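Local atomic coordinates of putative esterase PA1618 (Pseudomonas aeruginosa, PDB entry 4QD8), a protein that probably hydrolyses acyl-CoA thioesters as a hotdog-fold thioesterase of the PaaI family, possibly acting on 1,4-dihydroxy-2-naphthoyl-CoA. Residues 60-65 and 118-123; 64-69 and 100-105; 72-77 and 114-119. One frame throughout, in Å; residues are numbered along the deposited sequence.

Contact 1 (60-65 and 118-123); sequences VVLAES and IRLSGD
The backbones of helix 56-72 and strand 113-121 come closest at A63 and I118, whose CA atoms are 6.2 Å apart. Such a short spacing is possible because A63 presents only a methyl group to the strand. I118 straddles this small residue with two of its branches. CG2 lies against the methyl, 3.9 Å from A63 CB, while CG1 runs along the helix and CD1 turns in to it, ending 3.3 Å from A63 O, a tight van der Waals approach to the carbonyl. The chi2 of I118, 149°, stops short of a fully extended chain and helps to bring CD1 against that oxygen.

This is the central packing of a hotdog fold, in which the long helix lies in the concave face of a curled antiparallel sheet. Two residues further along the strand, on the same face, L120 leans toward the helix and meets L62, CD2 against CD2 at 4.1 Å. The leucine side chains run antiparallel to one another and touch only at these branch ends. L62 reaches outward because its CG stands anti to the backbone N (chi1 178°). Both leucines also pack on V100 and A102 of the adjoining strand, and A63 touches A131. Another side of the helix faces the second subunit, where V60 packs on V60 of that chain and S65 OG bonds to H55 NE2 of the same neighbour.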
ATOM      1  N   VAL A  60      -5.398 -12.170  -2.027  1.00 14.24           N
ATOM      2  CA  VAL A  60      -4.019 -11.865  -1.661  1.00 14.46           C
ATOM      3  C   VAL A  60      -3.195 -13.157  -1.471  1.00 14.97           C
ATOM      4  O   VAL A  60      -2.033 -13.202  -1.871  1.00 15.22           O
ATOM      5  CB  VAL A  60      -3.934 -10.900  -0.460  1.00 13.67           C
ATOM      6  CG1 VAL A  60      -2.462 -10.630  -0.082  1.00 14.42           C
ATOM      7  CG2 VAL A  60      -4.624  -9.574  -0.806  1.00 13.80           C
ATOM      8  N   VAL A  61      -3.795 -14.215  -0.921  1.00 12.86           N
ATOM      9  CA  VAL A  61      -3.089 -15.506  -0.852  1.00 13.78           C
ATOM     10  C   VAL A  61      -2.673 -15.951  -2.257  1.00 16.24           C
ATOM     11  O   VAL A  61      -1.529 -16.365  -2.482  1.00 14.18           O
ATOM     12  CB  VAL A  61      -3.947 -16.630  -0.221  1.00 13.45           C
ATOM     13  CG1 VAL A  61      -3.186 -17.972  -0.278  1.00 14.18           C
ATOM     14  CG2 VAL A  61      -4.296 -16.302   1.218  1.00 14.82           C
ATOM     15  N   LEU A  62      -3.597 -15.872  -3.208  1.00 14.08           N
ATOM     16  CA  LEU A  62      -3.269 -16.228  -4.583  1.00 13.53           C
ATOM     17  C   LEU A  62      -2.123 -15.362  -5.112  1.00 15.86           C
ATOM     18  O   LEU A  62      -1.142 -15.879  -5.664  1.00 15.09           O
ATOM     19  CB  LEU A  62      -4.496 -16.099  -5.478  1.00 14.19           C
ATOM     20  CG  LEU A  62      -4.267 -16.401  -6.958  1.00 13.41           C
ATOM     21  CD1 LEU A  62      -3.636 -17.785  -7.144  1.00 15.63           C
ATOM     22  CD2 LEU A  62      -5.610 -16.295  -7.700  1.00 13.72           C
ATOM     23  N   ALA A  63      -2.223 -14.054  -4.902  1.00 14.46           N
ATOM     24  CA  ALA A  63      -1.208 -13.130  -5.411  1.00 15.44           C
ATOM     25  C   ALA A  63       0.149 -13.416  -4.790  1.00 17.38           C
ATOM     26  O   ALA A  63       1.173 -13.448  -5.495  1.00 17.22           O
ATOM     27  CB  ALA A  63      -1.622 -11.685  -5.144  1.00 15.55           C
ATOM     28  N   GLU A  64       0.163 -13.633  -3.479  1.00 14.75           N
ATOM     29  CA  GLU A  64       1.433 -13.846  -2.774  1.00 15.70           C
ATOM     30  C   GLU A  64       2.021 -15.228  -3.070  1.00 16.27           C
ATOM     31  O   GLU A  64       3.244 -15.368  -3.160  1.00 15.89           O
ATOM     32  CB  GLU A  64       1.307 -13.571  -1.263  1.00 16.95           C
ATOM     33  CG  GLU A  64       2.663 -13.528  -0.575  1.00 21.95           C
ATOM     34  CD  GLU A  64       2.749 -12.585   0.629  1.00 15.30           C
ATOM     35  OE1 GLU A  64       1.932 -11.630   0.775  1.00 23.31           O
ATOM     36  OE2 GLU A  64       3.684 -12.810   1.411  1.00 25.76           O
ATOM     37  N   SER A  65       1.169 -16.239  -3.256  1.00 14.58           N
ATOM     38  CA  SER A  65       1.643 -17.560  -3.680  1.00 15.68           C
ATOM     39  C   SER A  65       2.328 -17.450  -5.027  1.00 15.91           C
ATOM     40  O   SER A  65       3.407 -18.001  -5.234  1.00 16.44           O
ATOM     41  CB  SER A  65       0.481 -18.557  -3.830  1.00 15.88           C
ATOM     42  OG  SER A  65       0.218 -19.230  -2.617  1.00 14.75           O
ATOM     43  N   ILE A 118       0.700  -8.020 -10.038  1.00 15.87           N
ATOM     44  CA  ILE A 118      -0.162  -9.198 -10.146  1.00 13.44           C
ATOM     45  C   ILE A 118      -1.591  -8.774 -10.465  1.00 14.86           C
ATOM     46  O   ILE A 118      -2.195  -7.994  -9.725  1.00 17.38           O
ATOM     47  CB  ILE A 118      -0.086 -10.070  -8.879  1.00 13.98           C
ATOM     48  CG1 ILE A 118       1.365 -10.520  -8.679  1.00 16.00           C
ATOM     49  CG2 ILE A 118      -0.973 -11.314  -9.022  1.00 17.65           C
ATOM     50  CD1 ILE A 118       1.755 -10.708  -7.249  1.00 19.85           C
ATOM     51  N   ARG A 119      -2.105  -9.258 -11.597  1.00 14.09           N
ATOM     52  CA  ARG A 119      -3.448  -8.876 -12.060  1.00 16.16           C
ATOM     53  C   ARG A 119      -4.403 -10.068 -11.970  1.00 16.49           C
ATOM     54  O   ARG A 119      -4.104 -11.143 -12.492  1.00 16.59           O
ATOM     55  CB  ARG A 119      -3.419  -8.394 -13.522  1.00 17.87           C
ATOM     56  CG  ARG A 119      -2.405  -7.304 -13.868  1.00 22.02           C
ATOM     57  CD  ARG A 119      -2.633  -6.040 -13.082  1.00 22.48           C
ATOM     58  NE  ARG A 119      -1.657  -5.015 -13.456  1.00 25.89           N
ATOM     59  CZ  ARG A 119      -1.850  -4.097 -14.400  1.00 29.48           C
ATOM     60  NH1 ARG A 119      -2.998  -4.053 -15.067  1.00 32.15           N
ATOM     61  NH2 ARG A 119      -0.896  -3.214 -14.663  1.00 28.98           N
ATOM     62  N   LEU A 120      -5.563  -9.863 -11.344  1.00 14.91           N
ATOM     63  CA  LEU A 120      -6.538 -10.936 -11.156  1.00 12.78           C
ATOM     64  C   LEU A 120      -7.826 -10.614 -11.893  1.00 15.21           C
ATOM     65  O   LEU A 120      -8.228  -9.444 -11.996  1.00 16.85           O
ATOM     66  CB  LEU A 120      -6.856 -11.150  -9.669  1.00 13.97           C
ATOM     67  CG  LEU A 120      -5.837 -11.921  -8.827  1.00 19.30           C
ATOM     68  CD1 LEU A 120      -4.575 -11.101  -8.642  1.00 20.93           C
ATOM     69  CD2 LEU A 120      -6.424 -12.283  -7.483  1.00 20.03           C
ATOM     70  N   SER A 121      -8.471 -11.663 -12.384  1.00 16.15           N
ATOM     71  CA  SER A 121      -9.764 -11.514 -13.047  1.00 18.10           C
ATOM     72  C   SER A 121     -10.598 -12.779 -12.875  1.00 18.71           C
ATOM     73  O   SER A 121     -10.068 -13.894 -12.735  1.00 18.36           O
ATOM     74  CB  SER A 121      -9.573 -11.186 -14.532  1.00 20.72           C
ATOM     75  OG  SER A 121      -8.882 -12.227 -15.188  1.00 23.04           O
ATOM     76  N   GLY A 122     -11.913 -12.600 -12.854  1.00 19.02           N
ATOM     77  CA  GLY A 122     -12.809 -13.734 -12.799  1.00 17.77           C
ATOM     78  C   GLY A 122     -12.999 -14.308 -14.184  1.00 23.39           C
ATOM     79  O   GLY A 122     -12.334 -13.899 -15.145  1.00 20.98           O
ATOM     80  N   ASP A 123     -13.914 -15.260 -14.298  1.00 22.28           N
ATOM     81  CA  ASP A 123     -14.055 -15.967 -15.561  1.00 24.12           C
ATOM     82  C   ASP A 123     -14.617 -15.080 -16.666  1.00 21.72           C
ATOM     83  O   ASP A 123     -14.445 -15.386 -17.841  1.00 28.10           O
ATOM     84  CB  ASP A 123     -14.874 -17.242 -15.369  1.00 27.75           C
ATOM     85  CG  ASP A 123     -14.133 -18.281 -14.546  1.00 29.54           C
ATOM     86  OD1 ASP A 123     -12.888 -18.358 -14.662  1.00 33.92           O
ATOM     87  OD2 ASP A 123     -14.791 -19.013 -13.787  1.00 31.34           O
TER

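Contact 2 (64-69 and 100-105); sequences ESLGSM and VTAVAR
In the helical turn that carries L66 to A102 and A104, the carbonyl oxygen E64 O is gripped twice by S68. The backbone S68 N holds it at 2.9 Å and the hydroxyl S68 OG donates to it at 2.7 Å. The two donors arrive from opposite faces of the carbonyl plane, the hydroxyl with a C=O...donor angle of 149°. The serine hydroxyl is thereby folded back onto its own helix, one turn before it.

L66 alone carries the side-chain contact with the strand. Its CG is anti to the backbone N (chi1 179°), which extends the side chain from the helix onto the sheet. There the isobutyl group settles across two alanines that project from the same face of strand 99-106. CD2 lies 3.6 Å from A102 CB, and CG lies 3.7 Å from A104 CB. The same CD2 methyl also presses on the peptide backbone between them, 3.4 Å from A102 O and 3.7 Å from A104 N.

Helix and strand run in roughly the same direction, with 31° between their segment axes and a closest approach of 8.6 Å. In the hotdog fold the curled sheet wraps such a helix, and the small alanines leave the leucine room to lie close to the strand backbone. L37 of the next strand also touches L66, and I118 from the strand on the other side of 99-106 packs on both alanines. E64 OE1 bonds to H91 NE2 of the second subunit.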
ATOM      1  N   GLU A  64       0.163 -13.633  -3.479  1.00 14.75           N
ATOM      2  CA  GLU A  64       1.433 -13.846  -2.774  1.00 15.70           C
ATOM      3  C   GLU A  64       2.021 -15.228  -3.070  1.00 16.27           C
ATOM      4  O   GLU A  64       3.244 -15.368  -3.160  1.00 15.89           O
ATOM      5  CB  GLU A  64       1.307 -13.571  -1.263  1.00 16.95           C
ATOM      6  CG  GLU A  64       2.663 -13.528  -0.575  1.00 21.95           C
ATOM      7  CD  GLU A  64       2.749 -12.585   0.629  1.00 15.30           C
ATOM      8  OE1 GLU A  64       1.932 -11.630   0.775  1.00 23.31           O
ATOM      9  OE2 GLU A  64       3.684 -12.810   1.411  1.00 25.76           O
ATOM     10  N   SER A  65       1.169 -16.239  -3.256  1.00 14.58           N
ATOM     11  CA  SER A  65       1.643 -17.560  -3.680  1.00 15.68           C
ATOM     12  C   SER A  65       2.328 -17.450  -5.027  1.00 15.91           C
ATOM     13  O   SER A  65       3.407 -18.001  -5.234  1.00 16.44           O
ATOM     14  CB  SER A  65       0.481 -18.557  -3.830  1.00 15.88           C
ATOM     15  OG  SER A  65       0.218 -19.230  -2.617  1.00 14.75           O
ATOM     16  N   LEU A  66       1.675 -16.746  -5.940  1.00 15.16           N
ATOM     17  CA  LEU A  66       2.133 -16.621  -7.308  1.00 14.56           C
ATOM     18  C   LEU A  66       3.429 -15.831  -7.360  1.00 16.03           C
ATOM     19  O   LEU A  66       4.407 -16.279  -7.940  1.00 15.66           O
ATOM     20  CB  LEU A  66       1.053 -15.944  -8.161  1.00 15.90           C
ATOM     21  CG  LEU A  66       1.402 -15.730  -9.628  1.00 17.42           C
ATOM     22  CD1 LEU A  66       1.832 -17.053 -10.263  1.00 17.64           C
ATOM     23  CD2 LEU A  66       0.205 -15.158 -10.357  1.00 18.16           C
ATOM     24  N   GLY A  67       3.448 -14.659  -6.733  1.00 17.09           N
ATOM     25  CA  GLY A  67       4.646 -13.837  -6.740  1.00 15.78           C
ATOM     26  C   GLY A  67       5.820 -14.446  -5.995  1.00 16.44           C
ATOM     27  O   GLY A  67       6.971 -14.273  -6.415  1.00 19.75           O
ATOM     28  N   SER A  68       5.555 -15.144  -4.895  1.00 17.36           N
ATOM     29  CA  SER A  68       6.643 -15.773  -4.145  1.00 18.34           C
ATOM     30  C   SER A  68       7.274 -16.895  -4.959  1.00 19.94           C
ATOM     31  O   SER A  68       8.500 -17.066  -4.956  1.00 18.69           O
ATOM     32  CB  SER A  68       6.156 -16.306  -2.803  1.00 18.94           C
ATOM     33  OG  SER A  68       5.678 -15.234  -2.006  1.00 29.80           O
ATOM     34  N   MET A  69       6.441 -17.648  -5.666  1.00 17.08           N
ATOM     35  CA  MET A  69       6.944 -18.725  -6.513  1.00 19.47           C
ATOM     36  C   MET A  69       7.735 -18.134  -7.672  1.00 18.61           C
ATOM     37  O   MET A  69       8.804 -18.641  -8.038  1.00 20.32           O
ATOM     38  CB  MET A  69       5.803 -19.586  -7.045  1.00 21.08           C
ATOM     39  CG  MET A  69       6.276 -20.838  -7.755  1.00 30.26           C
ATOM     40  SD  MET A  69       7.021 -21.978  -6.576  1.00 37.60           S
ATOM     41  CE  MET A  69       5.559 -22.576  -5.726  1.00 30.54           C
ATOM     42  N   VAL A 100     -10.801 -17.538 -10.049  1.00 18.25           N
ATOM     43  CA  VAL A 100     -10.107 -16.272 -10.213  1.00 18.10           C
ATOM     44  C   VAL A 100      -8.693 -16.579 -10.705  1.00 15.17           C
ATOM     45  O   VAL A 100      -8.027 -17.482 -10.187  1.00 16.62           O
ATOM     46  CB  VAL A 100     -10.112 -15.436  -8.912  1.00 17.25           C
ATOM     47  CG1 VAL A 100      -9.522 -16.210  -7.744  1.00 15.92           C
ATOM     48  CG2 VAL A 100      -9.394 -14.102  -9.122  1.00 17.56           C
ATOM     49  N   THR A 101      -8.258 -15.853 -11.732  1.00 15.16           N
ATOM     50  CA  THR A 101      -6.972 -16.115 -12.386  1.00 16.58           C
ATOM     51  C   THR A 101      -6.016 -14.945 -12.161  1.00 16.87           C
ATOM     52  O   THR A 101      -6.385 -13.795 -12.394  1.00 18.10           O
ATOM     53  CB  THR A 101      -7.182 -16.319 -13.896  1.00 18.77           C
ATOM     54  OG1 THR A 101      -8.028 -17.457 -14.105  1.00 21.55           O
ATOM     55  CG2 THR A 101      -5.853 -16.562 -14.606  1.00 20.55           C
ATOM     56  N   ALA A 102      -4.799 -15.244 -11.705  1.00 17.94           N
ATOM     57  CA  ALA A 102      -3.810 -14.208 -11.423  1.00 16.57           C
ATOM     58  C   ALA A 102      -2.648 -14.346 -12.394  1.00 16.86           C
ATOM     59  O   ALA A 102      -2.201 -15.454 -12.673  1.00 16.79           O
ATOM     60  CB  ALA A 102      -3.309 -14.334  -9.988  1.00 17.45           C
ATOM     61  N   VAL A 103      -2.163 -13.219 -12.909  1.00 15.41           N
ATOM     62  CA  VAL A 103      -0.982 -13.224 -13.783  1.00 16.14           C
ATOM     63  C   VAL A 103       0.078 -12.324 -13.165  1.00 15.30           C
ATOM     64  O   VAL A 103      -0.200 -11.168 -12.855  1.00 16.05           O
ATOM     65  CB  VAL A 103      -1.328 -12.717 -15.193  1.00 18.99           C
ATOM     66  CG1 VAL A 103      -0.118 -12.817 -16.128  1.00 20.95           C
ATOM     67  CG2 VAL A 103      -2.483 -13.518 -15.776  1.00 22.79           C
ATOM     68  N   ALA A 104       1.283 -12.852 -12.983  1.00 15.81           N
ATOM     69  CA  ALA A 104       2.373 -12.081 -12.396  1.00 15.57           C
ATOM     70  C   ALA A 104       3.388 -11.672 -13.455  1.00 16.37           C
ATOM     71  O   ALA A 104       3.805 -12.494 -14.279  1.00 15.74           O
ATOM     72  CB  ALA A 104       3.063 -12.872 -11.288  1.00 16.40           C
ATOM     73  N   ARG A 105       3.794 -10.409 -13.396  1.00 16.33           N
ATOM     74  CA  ARG A 105       4.832  -9.860 -14.267  1.00 16.16           C
ATOM     75  C   ARG A 105       5.829  -9.087 -13.395  1.00 16.45           C
ATOM     76  O   ARG A 105       5.459  -8.510 -12.387  1.00 15.64           O
ATOM     77  CB  ARG A 105       4.204  -8.934 -15.309  1.00 18.13           C
ATOM     78  CG  ARG A 105       3.366  -9.674 -16.337  1.00 21.88           C
ATOM     79  CD  ARG A 105       2.670  -8.740 -17.311  1.00 26.39           C
ATOM     80  NE  ARG A 105       1.832  -9.501 -18.242  1.00 27.97           N
ATOM     81  CZ  ARG A 105       2.288 -10.100 -19.342  1.00 36.99           C
ATOM     82  NH1 ARG A 105       3.578 -10.027 -19.667  1.00 34.40           N
ATOM     83  NH2 ARG A 105       1.455 -10.776 -20.127  1.00 39.91           N
TER

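Contact 3 (72-77 and 114-119); sequences YLCVDT and HVWDIR
A sulfur-aromatic contact joins C74, in the loop after helix 56-72, to W116 of strand 113-121. The thiol comes to the edge of the indole, near the ring plane: C74 SG is 4.0 Å from W116 CH2 and 5.2 Å from the centroid of the six-membered ring, 87° off the ring normal. With SG anti to the carbonyl carbon of its own residue (chi1 -70°), the sulfur points at the benzo end of the tryptophan.

Van der Waals packing links the same loop to H114. V75 crosses the imidazole at a slant, its CG1 methyl 3.5 Å from H114 CE1 and 4.0 Å from H114 NE2. C74 CB approaches the same corner more loosely, 4.2 Å from H114 CE1. L109 of the short strand 108-109 touches C74, H114 and W116.

In this hotdog fold the loop leads from the end of the central helix to strand 80-91, and H114 and W116 receive it on the face of their strand turned to the helix. Their polar ends converge on one residue of the last helical turn, since H114 ND1 and W116 NE1 both hydrogen-bond to S71 OG. Y72, the last residue of the helix, stacks its ring with F51 of the second subunit.

Ionic bonding belongs to the other face of the strand. R119 NE forms a salt bridge with D117 OD1 at 3.0 Å, nearly straight at 170°. OD1 accepts through its syn lone pair and lies close to the guanidinium plane of R119; D117 also packs on R119 of the third subunit.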
ATOM      1  N   TYR A  72      11.120 -17.269  -6.384  1.00 19.67           N
ATOM      2  CA  TYR A  72      11.922 -18.475  -6.235  1.00 19.14           C
ATOM      3  C   TYR A  72      12.522 -18.968  -7.540  1.00 20.16           C
ATOM      4  O   TYR A  72      13.633 -19.506  -7.547  1.00 24.41           O
ATOM      5  CB  TYR A  72      11.112 -19.567  -5.549  1.00 22.83           C
ATOM      6  CG  TYR A  72      11.387 -19.576  -4.078  1.00 29.77           C
ATOM      7  CD1 TYR A  72      12.547 -20.162  -3.581  1.00 32.48           C
ATOM      8  CD2 TYR A  72      10.518 -18.960  -3.183  1.00 30.31           C
ATOM      9  CE1 TYR A  72      12.822 -20.161  -2.225  1.00 36.13           C
ATOM     10  CE2 TYR A  72      10.783 -18.954  -1.831  1.00 32.59           C
ATOM     11  CZ  TYR A  72      11.934 -19.558  -1.356  1.00 35.28           C
ATOM     12  OH  TYR A  72      12.191 -19.556  -0.007  1.00 38.57           O
ATOM     13  N   LEU A  73      11.819 -18.736  -8.640  1.00 17.91           N
ATOM     14  CA  LEU A  73      12.273 -19.168  -9.964  1.00 20.52           C
ATOM     15  C   LEU A  73      13.279 -18.186 -10.553  1.00 20.81           C
ATOM     16  O   LEU A  73      13.817 -18.417 -11.635  1.00 23.39           O
ATOM     17  CB  LEU A  73      11.082 -19.296 -10.917  1.00 18.05           C
ATOM     18  CG  LEU A  73      10.058 -20.387 -10.598  1.00 23.11           C
ATOM     19  CD1 LEU A  73       8.811 -20.220 -11.416  1.00 23.37           C
ATOM     20  CD2 LEU A  73      10.686 -21.757 -10.869  1.00 26.88           C
ATOM     21  N   CYS A  74      13.520 -17.086  -9.844  1.00 17.72           N
ATOM     22  CA  CYS A  74      14.417 -16.043 -10.341  1.00 20.57           C
ATOM     23  C   CYS A  74      15.701 -15.889  -9.533  1.00 23.48           C
ATOM     24  O   CYS A  74      16.642 -15.244  -9.992  1.00 27.55           O
ATOM     25  CB  CYS A  74      13.701 -14.692 -10.406  1.00 19.26           C
ATOM     26  SG  CYS A  74      12.438 -14.579 -11.679  1.00 20.16           S
ATOM     27  N   VAL A  75      15.753 -16.461  -8.339  1.00 21.91           N
ATOM     28  CA  VAL A  75      16.980 -16.362  -7.548  1.00 22.43           C
ATOM     29  C   VAL A  75      17.838 -17.608  -7.616  1.00 22.74           C
ATOM     30  O   VAL A  75      17.391 -18.668  -8.050  1.00 23.80           O
ATOM     31  CB  VAL A  75      16.716 -16.069  -6.056  1.00 22.66           C
ATOM     32  CG1 VAL A  75      15.974 -14.766  -5.899  1.00 26.05           C
ATOM     33  CG2 VAL A  75      15.975 -17.224  -5.406  1.00 21.31           C
ATOM     34  N   ASP A  76      19.087 -17.448  -7.189  1.00 26.33           N
ATOM     35  CA  ASP A  76      19.988 -18.557  -6.959  1.00 24.44           C
ATOM     36  C   ASP A  76      19.611 -19.201  -5.632  1.00 26.41           C
ATOM     37  O   ASP A  76      19.984 -18.719  -4.563  1.00 25.61           O
ATOM     38  CB  ASP A  76      21.426 -18.035  -6.900  1.00 28.08           C
ATOM     39  CG  ASP A  76      22.446 -19.130  -6.632  1.00 30.37           C
ATOM     40  OD1 ASP A  76      22.061 -20.294  -6.380  1.00 35.28           O
ATOM     41  OD2 ASP A  76      23.653 -18.808  -6.657  1.00 35.91           O
ATOM     42  N   THR A  77      18.883 -20.307  -5.720  1.00 26.59           N
ATOM     43  CA  THR A  77      18.313 -20.970  -4.561  1.00 26.36           C
ATOM     44  C   THR A  77      19.339 -21.713  -3.711  1.00 29.89           C
ATOM     45  O   THR A  77      19.008 -22.198  -2.633  1.00 30.56           O
ATOM     46  CB  THR A  77      17.216 -21.941  -4.995  1.00 28.31           C
ATOM     47  OG1 THR A  77      17.674 -22.680  -6.136  1.00 37.12           O
ATOM     48  CG2 THR A  77      15.969 -21.168  -5.390  1.00 28.31           C
ATOM     49  N   HIS A 114      12.476  -7.843  -4.780  1.00 17.08           N
ATOM     50  CA  HIS A 114      11.809  -8.048  -6.058  1.00 12.65           C
ATOM     51  C   HIS A 114      10.460  -7.385  -5.938  1.00 13.09           C
ATOM     52  O   HIS A 114       9.853  -7.419  -4.868  1.00 16.55           O
ATOM     53  CB  HIS A 114      11.544  -9.530  -6.322  1.00 17.61           C
ATOM     54  CG  HIS A 114      12.763 -10.340  -6.613  1.00 16.92           C
ATOM     55  ND1 HIS A 114      12.720 -11.713  -6.748  1.00 20.66           N
ATOM     56  CD2 HIS A 114      14.060  -9.983  -6.794  1.00 20.64           C
ATOM     57  CE1 HIS A 114      13.936 -12.163  -7.015  1.00 20.23           C
ATOM     58  NE2 HIS A 114      14.767 -11.140  -7.036  1.00 18.99           N
ATOM     59  N   VAL A 115       9.987  -6.803  -7.029  1.00 13.30           N
ATOM     60  CA  VAL A 115       8.640  -6.222  -7.051  1.00 12.89           C
ATOM     61  C   VAL A 115       7.866  -6.854  -8.210  1.00 13.79           C
ATOM     62  O   VAL A 115       8.321  -6.836  -9.361  1.00 14.83           O
ATOM     63  CB  VAL A 115       8.691  -4.685  -7.189  1.00 13.10           C
ATOM     64  CG1 VAL A 115       7.273  -4.092  -7.149  1.00 15.53           C
ATOM     65  CG2 VAL A 115       9.533  -4.061  -6.078  1.00 14.75           C
ATOM     66  N   TRP A 116       6.694  -7.414  -7.898  1.00 12.36           N
ATOM     67  CA  TRP A 116       5.834  -8.096  -8.867  1.00 13.09           C
ATOM     68  C   TRP A 116       4.499  -7.365  -9.028  1.00 13.47           C
ATOM     69  O   TRP A 116       3.934  -6.890  -8.036  1.00 14.66           O
ATOM     70  CB  TRP A 116       5.542  -9.530  -8.394  1.00 14.18           C
ATOM     71  CG  TRP A 116       6.766 -10.397  -8.376  1.00 13.80           C
ATOM     72  CD1 TRP A 116       7.539 -10.704  -7.295  1.00 17.15           C
ATOM     73  CD2 TRP A 116       7.373 -11.031  -9.504  1.00 16.38           C
ATOM     74  NE1 TRP A 116       8.596 -11.504  -7.687  1.00 17.03           N
ATOM     75  CE2 TRP A 116       8.514 -11.719  -9.040  1.00 17.92           C
ATOM     76  CE3 TRP A 116       7.069 -11.079 -10.869  1.00 14.93           C
ATOM     77  CZ2 TRP A 116       9.355 -12.456  -9.896  1.00 17.25           C
ATOM     78  CZ3 TRP A 116       7.903 -11.823 -11.722  1.00 18.85           C
ATOM     79  CH2 TRP A 116       9.030 -12.493 -11.222  1.00 18.66           C
ATOM     80  N   ASP A 117       4.023  -7.296 -10.267  1.00 14.58           N
ATOM     81  CA  ASP A 117       2.717  -6.737 -10.614  1.00 15.66           C
ATOM     82  C   ASP A 117       1.789  -7.934 -10.804  1.00 17.30           C
ATOM     83  O   ASP A 117       2.075  -8.811 -11.625  1.00 16.37           O
ATOM     84  CB  ASP A 117       2.858  -5.949 -11.918  1.00 16.18           C
ATOM     85  CG  ASP A 117       1.529  -5.491 -12.484  1.00 21.67           C
ATOM     86  OD1 ASP A 117       0.769  -4.802 -11.780  1.00 22.47           O
ATOM     87  OD2 ASP A 117       1.263  -5.800 -13.658  1.00 29.57           O
ATOM     88  N   ILE A 118       0.700  -8.020 -10.038  1.00 15.87           N
ATOM     89  CA  ILE A 118      -0.162  -9.198 -10.146  1.00 13.44           C
ATOM     90  C   ILE A 118      -1.591  -8.774 -10.465  1.00 14.86           C
ATOM     91  O   ILE A 118      -2.195  -7.994  -9.725  1.00 17.38           O
ATOM     92  CB  ILE A 118      -0.086 -10.070  -8.879  1.00 13.98           C
ATOM     93  CG1 ILE A 118       1.365 -10.520  -8.679  1.00 16.00           C
ATOM     94  CG2 ILE A 118      -0.973 -11.314  -9.022  1.00 17.65           C
ATOM     95  CD1 ILE A 118       1.755 -10.708  -7.249  1.00 19.85           C
ATOM     96  N   ARG A 119      -2.105  -9.258 -11.597  1.00 14.09           N
ATOM     97  CA  ARG A 119      -3.448  -8.876 -12.060  1.00 16.16           C
ATOM     98  C   ARG A 119      -4.403 -10.068 -11.970  1.00 16.49           C
ATOM     99  O   ARG A 119      -4.104 -11.143 -12.492  1.00 16.59           O
ATOM    100  CB  ARG A 119      -3.419  -8.394 -13.522  1.00 17.87           C
ATOM    101  CG  ARG A 119      -2.405  -7.304 -13.868  1.00 22.02           C
ATOM    102  CD  ARG A 119      -2.633  -6.040 -13.082  1.00 22.48           C
ATOM    103  NE  ARG A 119      -1.657  -5.015 -13.456  1.00 25.89           N
ATOM    104  CZ  ARG A 119      -1.850  -4.097 -14.400  1.00 29.48           C
ATOM    105  NH1 ARG A 119      -2.998  -4.053 -15.067  1.00 32.15           N
ATOM    106  NH2 ARG A 119      -0.896  -3.214 -14.663  1.00 28.98           N
TER

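Overall arrangement
Contacts 1 and 2 are successive parts of one core interface: both start from helix 56-72, overlap at E64 and S65, and end on neighbouring strands of the sheet, with centres about 6 Å apart. R119 O and S121 O probably hydrogen-bond to V103 N and T101 N, tying the two strands together. Contact 3 reuses strand 113-121 but lies farther out, its centre about 10 Å from that of the chain, where the helix gives way to a loop. The chemistry changes accordingly. Alanine, leucine and isoleucine fill the two inner contacts, whereas cysteine and valine meet aromatic rings with polar ends at the outer one, which is still largely buried, with only C74 partly exposed among its touching residues.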